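Long-range contact in MaoC domain protein dehydratase (PDB 4E3E), which catalyses the reversible dehydration of (2R,3S)-beta-methylmalyl-CoA to mesaconyl-CoA, a step of the glyoxylate assimilation cycle: residues H22-Y36 with I63-T76. Residues are numbered along the deposited sequence; the frame is centred on the assembly and turned at random.
Sequences HATPRTITEGDVALY and IDSLLVFHIVFGKT
Y36 lays one ring face over L67, with L67 CB 4.1 Å from the ring centroid in a CH-pi contact. Its CG is anti to the backbone N (chi1 -171°), which swings the ring off helix 30-40 onto the first turn of helix 65-80. There Y36 OH passes L66 CB at 3.4 Å and bonds to S255, which also binds H70. With an alanine here, L67 would probably lose the ring packed against its CB, and S255 its phenol partner. The tightest packing is beside it: I63 CD1 presses on V33 CG2 at 3.5 Å and also meets I28. I28 and I71 then touch tip to tip through their CD1 atoms. This is the hot-dog fold of MaoC-like hydratases, and helix 65-80 is the central helix of the N-terminal hot-dog half. I63, D64 and S65, where the helix begins, probably bind substrate, as in related enzymes. R26 grips D32 end-on with NH1 and NH2, beside the apolar row. Toward H22 the contact turns polar, and it is loosest at A23, which is partly exposed and meets K75 through a water between A23 O and K75 O. K75 NZ reaches T24 O at 3.0 Å, in the carbonyl plane, and also bonds Q226. At the far end T76 CA sits over the H22 ring, 3.7 Å from its centroid.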
loop_
_atom_site.group_PDB
_atom_site.type_symbol
_atom_site.label_atom_id
_atom_site.label_comp_id
_atom_site.label_asym_id
_atom_site.label_seq_id
_atom_site.Cartn_x
_atom_site.Cartn_y
_atom_site.Cartn_z
ATOM N N HIS A 22 10.433 14.401 20.165
ATOM C CA HIS A 22 9.367 13.543 19.740
ATOM C C HIS A 22 9.686 12.079 19.699
ATOM O O HIS A 22 10.797 11.680 19.447
ATOM C CB HIS A 22 8.804 14.019 18.406
ATOM C CG HIS A 22 8.385 15.460 18.401
ATOM N ND1 HIS A 22 7.373 15.902 19.106
ATOM C CD2 HIS A 22 8.899 16.546 17.757
ATOM C CE1 HIS A 22 7.227 17.192 18.920
ATOM N NE2 HIS A 22 8.159 17.593 18.099
ATOM N N ALA A 23 8.676 11.268 19.883
ATOM C CA ALA A 23 8.807 9.839 19.824
ATOM C C ALA A 23 8.924 9.278 18.416
ATOM O O ALA A 23 8.685 9.950 17.463
ATOM C CB ALA A 23 7.652 9.197 20.543
ATOM N N THR A 24 9.252 8.009 18.327
ATOM C CA THR A 24 9.168 7.282 17.093
ATOM C C THR A 24 10.019 7.710 15.947
ATOM O O THR A 24 9.545 8.074 14.927
ATOM C CB THR A 24 7.718 7.277 16.584
ATOM O OG1 THR A 24 6.853 7.273 17.686
ATOM C CG2 THR A 24 7.456 6.093 15.754
ATOM N N PRO A 25 11.314 7.620 16.125
ATOM C CA PRO A 25 12.236 7.810 15.031
ATOM C C PRO A 25 11.964 6.781 13.951
ATOM O O PRO A 25 11.548 5.700 14.220
ATOM C CB PRO A 25 13.583 7.577 15.667
ATOM C CG PRO A 25 13.322 6.784 16.846
ATOM C CD PRO A 25 11.964 7.129 17.327
ATOM N N ARG A 26 12.123 7.183 12.710
ATOM C CA ARG A 26 11.640 6.409 11.618
ATOM C C ARG A 26 12.631 6.139 10.521
ATOM O O ARG A 26 13.019 7.032 9.844
ATOM C CB ARG A 26 10.469 7.173 11.035
ATOM C CG ARG A 26 9.889 6.563 9.799
ATOM C CD ARG A 26 8.991 5.416 10.148
ATOM N NE ARG A 26 7.841 5.355 9.286
ATOM C CZ ARG A 26 7.887 4.968 8.037
ATOM N NH1 ARG A 26 9.021 4.581 7.528
ATOM N NH2 ARG A 26 6.804 4.959 7.322
ATOM N N THR A 27 12.961 4.880 10.309
ATOM C CA THR A 27 13.788 4.458 9.178
ATOM C C THR A 27 12.921 4.459 7.928
ATOM O O THR A 27 11.835 3.862 7.914
ATOM C CB THR A 27 14.389 3.062 9.399
ATOM O OG1 THR A 27 15.189 3.087 10.576
ATOM C CG2 THR A 27 15.252 2.631 8.211
ATOM N N ILE A 28 13.393 5.143 6.889
ATOM C CA ILE A 28 12.640 5.254 5.650
ATOM C C ILE A 28 13.181 4.255 4.637
ATOM O O ILE A 28 14.407 4.186 4.394
ATOM C CB ILE A 28 12.642 6.699 5.112
ATOM C CG1 ILE A 28 12.039 7.650 6.157
ATOM C CG2 ILE A 28 11.841 6.791 3.817
ATOM C CD1 ILE A 28 12.132 9.119 5.771
ATOM N N THR A 29 12.285 3.442 4.085
ATOM C CA THR A 29 12.732 2.339 3.217
ATOM C C THR A 29 12.128 2.407 1.827
ATOM O O THR A 29 11.241 3.235 1.550
ATOM C CB THR A 29 12.333 0.976 3.796
ATOM O OG1 THR A 29 10.909 0.832 3.693
ATOM C CG2 THR A 29 12.726 0.868 5.258
ATOM N N GLU A 30 12.559 1.476 0.977
ATOM C CA GLU A 30 12.013 1.340 -0.368
ATOM C C GLU A 30 10.546 1.018 -0.303
ATOM O O GLU A 30 9.810 1.332 -1.238
ATOM C CB GLU A 30 12.766 0.275 -1.181
ATOM C CG GLU A 30 14.221 0.626 -1.502
ATOM C CD GLU A 30 14.383 1.638 -2.649
ATOM O OE1 GLU A 30 13.453 2.454 -2.916
ATOM O OE2 GLU A 30 15.464 1.624 -3.293
ATOM N N GLY A 31 10.094 0.411 0.794
ATOM C CA GLY A 31 8.635 0.171 0.936
ATOM C C GLY A 31 7.871 1.468 1.080
ATOM O O GLY A 31 6.719 1.611 0.584
ATOM N N ASP A 32 8.479 2.421 1.790
ATOM C CA ASP A 32 7.865 3.757 1.933
ATOM C C ASP A 32 7.820 4.473 0.589
ATOM O O ASP A 32 6.817 5.096 0.234
ATOM C CB ASP A 32 8.621 4.607 2.968
ATOM C CG ASP A 32 8.590 3.984 4.337
ATOM O OD1 ASP A 32 7.468 3.687 4.845
ATOM O OD2 ASP A 32 9.681 3.780 4.904
ATOM N N VAL A 33 8.912 4.371 -0.156
ATOM C CA VAL A 33 8.963 4.964 -1.490
ATOM C C VAL A 33 7.837 4.452 -2.393
ATOM O O VAL A 33 7.174 5.248 -3.061
ATOM C CB VAL A 33 10.312 4.701 -2.150
ATOM C CG1 VAL A 33 10.281 5.128 -3.622
ATOM C CG2 VAL A 33 11.407 5.431 -1.380
ATOM N N ALA A 34 7.622 3.129 -2.421
ATOM C CA ALA A 34 6.639 2.557 -3.318
ATOM C C ALA A 34 5.225 2.947 -2.890
ATOM O O ALA A 34 4.391 3.256 -3.740
ATOM C CB ALA A 34 6.781 1.035 -3.391
ATOM N N LEU A 35 4.965 2.948 -1.576
ATOM C CA LEU A 35 3.674 3.357 -1.064
ATOM C C LEU A 35 3.334 4.801 -1.438
ATOM O O LEU A 35 2.201 5.092 -1.858
ATOM C CB LEU A 35 3.623 3.182 0.463
ATOM C CG LEU A 35 3.005 1.871 0.935
ATOM C CD1 LEU A 35 3.298 1.711 2.407
ATOM C CD2 LEU A 35 1.497 1.849 0.705
ATOM N N TYR A 36 4.299 5.697 -1.250
ATOM C CA TYR A 36 4.153 7.118 -1.601
ATOM C C TYR A 36 3.836 7.267 -3.104
ATOM O O TYR A 36 2.911 7.991 -3.492
ATOM C CB TYR A 36 5.430 7.902 -1.208
ATOM C CG TYR A 36 5.257 9.404 -1.344
ATOM C CD1 TYR A 36 4.636 10.144 -0.333
ATOM C CD2 TYR A 36 5.663 10.079 -2.508
ATOM C CE1 TYR A 36 4.454 11.520 -0.458
ATOM C CE2 TYR A 36 5.477 11.456 -2.651
ATOM C CZ TYR A 36 4.861 12.169 -1.624
ATOM O OH TYR A 36 4.646 13.521 -1.735
ATOM N N ILE A 63 14.711 9.998 -1.371
ATOM C CA ILE A 63 13.343 10.087 -0.880
ATOM C C ILE A 63 12.712 11.419 -1.344
ATOM O O ILE A 63 13.349 12.463 -1.274
ATOM C CB ILE A 63 13.322 9.992 0.684
ATOM C CG1 ILE A 63 14.012 8.717 1.195
ATOM C CG2 ILE A 63 11.898 10.065 1.233
ATOM C CD1 ILE A 63 13.497 7.421 0.580
ATOM N N ASP A 64 11.460 11.388 -1.808
ATOM C CA ASP A 64 10.742 12.587 -2.156
ATOM C C ASP A 64 10.766 13.587 -0.981
ATOM O O ASP A 64 10.451 13.223 0.163
ATOM C CB ASP A 64 9.275 12.229 -2.467
ATOM C CG ASP A 64 8.518 13.370 -3.143
ATOM O OD1 ASP A 64 8.083 13.183 -4.303
ATOM O OD2 ASP A 64 8.347 14.450 -2.517
ATOM N N SER A 65 11.096 14.847 -1.274
ATOM C CA SER A 65 11.149 15.909 -0.262
ATOM C C SER A 65 9.857 15.997 0.536
ATOM O O SER A 65 9.885 16.247 1.743
ATOM C CB SER A 65 11.421 17.274 -0.908
ATOM O OG SER A 65 12.800 17.436 -1.161
ATOM N N LEU A 66 8.720 15.811 -0.127
ATOM C CA LEU A 66 7.453 15.878 0.598
ATOM C C LEU A 66 7.185 14.649 1.475
ATOM O O LEU A 66 6.529 14.765 2.521
ATOM C CB LEU A 66 6.290 16.119 -0.356
ATOM C CG LEU A 66 6.305 17.465 -1.040
ATOM C CD1 LEU A 66 5.033 17.548 -1.869
ATOM C CD2 LEU A 66 6.341 18.592 -0.008
ATOM N N LEU A 67 7.680 13.481 1.058
ATOM C CA LEU A 67 7.639 12.298 1.931
ATOM C C LEU A 67 8.458 12.569 3.211
ATOM O O LEU A 67 7.980 12.294 4.326
ATOM C CB LEU A 67 8.113 11.027 1.207
ATOM C CG LEU A 67 8.167 9.700 1.993
ATOM C CD1 LEU A 67 6.847 9.390 2.718
ATOM C CD2 LEU A 67 8.572 8.550 1.056
ATOM N N VAL A 68 9.668 13.117 3.043
ATOM C CA VAL A 68 10.466 13.604 4.173
ATOM C C VAL A 68 9.659 14.592 5.038
ATOM O O VAL A 68 9.600 14.461 6.275
ATOM C CB VAL A 68 11.778 14.280 3.717
ATOM C CG1 VAL A 68 12.485 14.946 4.905
ATOM C CG2 VAL A 68 12.716 13.266 3.055
ATOM N N PHE A 69 9.044 15.578 4.394
ATOM C CA PHE A 69 8.243 16.563 5.120
ATOM C C PHE A 69 7.118 15.949 5.973
ATOM O O PHE A 69 7.025 16.255 7.178
ATOM C CB PHE A 69 7.732 17.646 4.175
ATOM C CG PHE A 69 6.831 18.646 4.831
ATOM C CD1 PHE A 69 7.359 19.755 5.493
ATOM C CD2 PHE A 69 5.461 18.475 4.795
ATOM C CE1 PHE A 69 6.525 20.680 6.096
ATOM C CE2 PHE A 69 4.620 19.401 5.401
ATOM C CZ PHE A 69 5.156 20.501 6.059
ATOM N N HIS A 70 6.279 15.096 5.371
ATOM C CA HIS A 70 5.152 14.483 6.093
ATOM C C HIS A 70 5.567 13.597 7.243
ATOM O O HIS A 70 4.906 13.537 8.269
ATOM C CB HIS A 70 4.246 13.712 5.142
ATOM C CG HIS A 70 3.674 14.559 4.036
ATOM N ND1 HIS A 70 3.210 15.809 4.253
ATOM C CD2 HIS A 70 3.513 14.308 2.676
ATOM C CE1 HIS A 70 2.764 16.329 3.092
ATOM N NE2 HIS A 70 2.949 15.412 2.127
ATOM N N ILE A 71 6.688 12.913 7.088
ATOM C CA ILE A 71 7.216 12.098 8.175
ATOM C C ILE A 71 7.709 12.954 9.355
ATOM O O ILE A 71 7.347 12.677 10.505
ATOM C CB ILE A 71 8.274 11.099 7.663
ATOM C CG1 ILE A 71 7.556 10.006 6.839
ATOM C CG2 ILE A 71 9.048 10.475 8.833
ATOM C CD1 ILE A 71 8.478 9.099 6.070
ATOM N N VAL A 72 8.512 13.988 9.068
ATOM C CA VAL A 72 8.971 14.947 10.087
ATOM C C VAL A 72 7.755 15.603 10.774
ATOM O O VAL A 72 7.649 15.620 12.017
ATOM C CB VAL A 72 9.948 15.989 9.485
ATOM C CG1 VAL A 72 10.184 17.152 10.453
ATOM C CG2 VAL A 72 11.294 15.325 9.157
ATOM N N PHE A 73 6.828 16.101 9.964
ATOM C CA PHE A 73 5.573 16.682 10.474
ATOM C C PHE A 73 4.790 15.697 11.335
ATOM O O PHE A 73 4.375 16.035 12.454
ATOM C CB PHE A 73 4.727 17.203 9.307
ATOM C CG PHE A 73 3.436 17.889 9.711
ATOM C CD1 PHE A 73 2.322 17.160 10.116
ATOM C CD2 PHE A 73 3.316 19.283 9.613
ATOM C CE1 PHE A 73 1.114 17.806 10.440
ATOM C CE2 PHE A 73 2.124 19.924 9.927
ATOM C CZ PHE A 73 1.015 19.187 10.347
ATOM N N GLY A 74 4.584 14.485 10.825
ATOM C CA GLY A 74 3.837 13.459 11.559
ATOM C C GLY A 74 4.354 13.181 12.966
ATOM O O GLY A 74 3.566 13.040 13.892
ATOM N N LYS A 75 5.676 13.095 13.126
ATOM C CA LYS A 75 6.287 12.893 14.445
ATOM C C LYS A 75 5.899 13.959 15.469
ATOM O O LYS A 75 5.863 13.675 16.674
ATOM C CB LYS A 75 7.818 12.894 14.363
ATOM C CG LYS A 75 8.408 11.995 13.312
ATOM C CD LYS A 75 8.134 10.567 13.651
ATOM C CE LYS A 75 7.449 9.845 12.506
ATOM N NZ LYS A 75 7.105 8.579 13.188
ATOM N N THR A 76 5.641 15.176 14.993
ATOM C CA THR A 76 5.373 16.310 15.886
ATOM C C THR A 76 3.913 16.326 16.309
ATOM O O THR A 76 3.557 16.949 17.322
ATOM C CB THR A 76 5.692 17.686 15.235
ATOM O OG1 THR A 76 4.654 18.065 14.302
ATOM C CG2 THR A 76 7.038 17.673 14.560
HETATM O O HOH W 1 6.095 10.993 17.418
#